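Local coordinates for surface-associated protein CshB (Streptococcus gordonii, PDB 6YZG), which acts as a cell-wall-anchored streptococcal surface adhesin associated with fibronectin binding, this piece holding its non-repetitive domain 2, at the interface of chains A and B. Numbering follows the deposited sequence. Chains: chain A/B, Surface-associated protein CshB.

The interface of chains A and B. Residues chain A 239-240, 261-263; chain B 29, 139-141.
The ring of A:Phe262 carries the B:Val140 methyl CG2 over the rim of one face, 3.6 Å from ring atom CE2. At the ring's edge, in its plane, sits water 1. On the other side of the ring plane, but beyond the rim at the root of the side chain, the B:Ile29 CD1 methyl touches A:Phe262 CB at 3.5 Å. With CG anti to the carbonyl carbon (chi1 -69°), the ring lies alongside B:Val140, the two side chains pointing the same way.

The frame is an intermolecular antiparallel sheet: strand 139-144 of chain B runs between strands 234-241 and 258-263 of chain A. B:Val140 uses its backbone N and O towards A:Thr240, with 2.8 Å from B:Val140 N to A:Thr240 O. B:Val141 does the same on the opposite edge, its O accepting from A:Gly261 N at 2.8 Å. The return bond, B:Val141 N to A:Gly261 O, has its donor 48° out of the carbonyl plane, away from a lone pair. Further along, A:Leu263 N donates to B:Thr139 O.

Side chains alternate across the sheet. A:Thr240 puts its methyl CG2 beside B:Val140 on the face shared with A:Phe262. On the opposite face, A:Met239, A:Leu263, B:Thr139 and B:Val141 pack together. In A:Met239, CG is anti to the backbone N (chi1 -174°) and the chain stays nearly extended to SD, which rises from this face and leans towards B:Thr139, 3.5 Å from its CG2. A:Leu263 reaches the same methyl with CD1, and its side chain crosses that of B:Val141 at about a right angle, CD1 lying near CG1.

Two-fold symmetry repeats the arrangement with the chains exchanged. Strands of one copy completing a sheet of the other suggest strand exchange, although the structure alone does not show whether this dimer forms on the cell. Water 1 ties the strand ends together, 2.8 Å from A:Leu263 O and 2.9 Å from B:Thr139 N.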
loop_
_atom_site.group_PDB
_atom_site.type_symbol
_atom_site.label_atom_id
_atom_site.label_comp_id
_atom_site.label_asym_id
_atom_site.label_seq_id
_atom_site.Cartn_x
_atom_site.Cartn_y
_atom_site.Cartn_z
ATOM N N MET A 239 12.267 16.915 10.113
ATOM C CA MET A 239 12.828 18.274 10.059
ATOM C C MET A 239 14.302 18.291 10.445
ATOM O O MET A 239 14.725 17.571 11.379
ATOM C CB MET A 239 12.037 19.163 11.017
ATOM C CG MET A 239 12.373 20.608 10.992
ATOM S SD MET A 239 11.691 21.444 12.515
ATOM C CE MET A 239 12.890 21.151 13.833
ATOM N N THR A 240 15.044 19.134 9.748
ATOM C CA THR A 240 16.474 19.408 10.065
ATOM C C THR A 240 16.675 20.914 10.036
ATOM O O THR A 240 16.115 21.591 9.134
ATOM C CB THR A 240 17.415 18.638 9.132
ATOM O OG1 THR A 240 18.765 18.954 9.517
ATOM C CG2 THR A 240 17.265 19.028 7.669
ATOM N N GLY A 261 10.302 21.104 2.013
ATOM C CA GLY A 261 9.702 22.374 2.376
ATOM C C GLY A 261 10.551 23.083 3.391
ATOM O O GLY A 261 11.582 22.588 3.867
ATOM N N PHE A 262 10.175 24.332 3.603
ATOM C CA PHE A 262 10.866 25.222 4.538
ATOM C C PHE A 262 9.837 25.823 5.472
ATOM O O PHE A 262 8.753 26.235 5.020
ATOM C CB PHE A 262 11.629 26.286 3.782
ATOM C CG PHE A 262 12.817 25.802 3.014
ATOM C CD1 PHE A 262 12.701 25.073 1.826
ATOM C CD2 PHE A 262 14.093 25.959 3.523
ATOM C CE1 PHE A 262 13.831 24.568 1.209
ATOM C CE2 PHE A 262 15.237 25.540 2.861
ATOM C CZ PHE A 262 15.104 24.803 1.698
ATOM N N LEU A 263 10.229 25.984 6.726
ATOM C CA LEU A 263 9.388 26.681 7.721
ATOM C C LEU A 263 10.059 28.041 7.967
ATOM O O LEU A 263 11.259 28.078 8.122
ATOM C CB LEU A 263 9.278 25.840 8.990
ATOM C CG LEU A 263 8.772 24.408 8.793
ATOM C CD1 LEU A 263 8.644 23.695 10.120
ATOM C CD2 LEU A 263 7.483 24.389 8.026
ATOM N N ILE B 29 9.868 32.090 -0.887
ATOM C CA ILE B 29 8.781 31.274 -0.279
ATOM C C ILE B 29 7.857 32.101 0.599
ATOM O O ILE B 29 6.748 31.616 0.895
ATOM C CB ILE B 29 9.360 30.072 0.477
ATOM C CG1 ILE B 29 10.236 30.546 1.628
ATOM C CG2 ILE B 29 10.042 29.151 -0.504
ATOM C CD1 ILE B 29 10.668 29.425 2.566
ATOM N N THR B 139 15.067 25.999 8.292
ATOM C CA THR B 139 14.327 24.889 8.923
ATOM C C THR B 139 13.704 24.112 7.774
ATOM O O THR B 139 12.768 24.634 7.124
ATOM C CB THR B 139 13.292 25.359 9.921
ATOM O OG1 THR B 139 13.954 26.074 10.981
ATOM C CG2 THR B 139 12.484 24.208 10.499
ATOM N N VAL B 140 14.231 22.945 7.496
ATOM C CA VAL B 140 13.896 22.162 6.293
ATOM C C VAL B 140 13.081 20.964 6.708
ATOM O O VAL B 140 13.430 20.286 7.678
ATOM C CB VAL B 140 15.134 21.677 5.575
ATOM C CG1 VAL B 140 14.772 20.827 4.408
ATOM C CG2 VAL B 140 15.992 22.845 5.131
ATOM N N VAL B 141 11.975 20.745 6.010
ATOM C CA VAL B 141 11.156 19.522 6.223
ATOM C C VAL B 141 11.212 18.661 4.964
ATOM O O VAL B 141 11.331 19.203 3.853
ATOM C CB VAL B 141 9.693 19.800 6.600
ATOM C CG1 VAL B 141 9.664 20.380 8.012
ATOM C CG2 VAL B 141 8.993 20.694 5.595
HETATM O O HOH W 1 13.606 27.755 6.564
#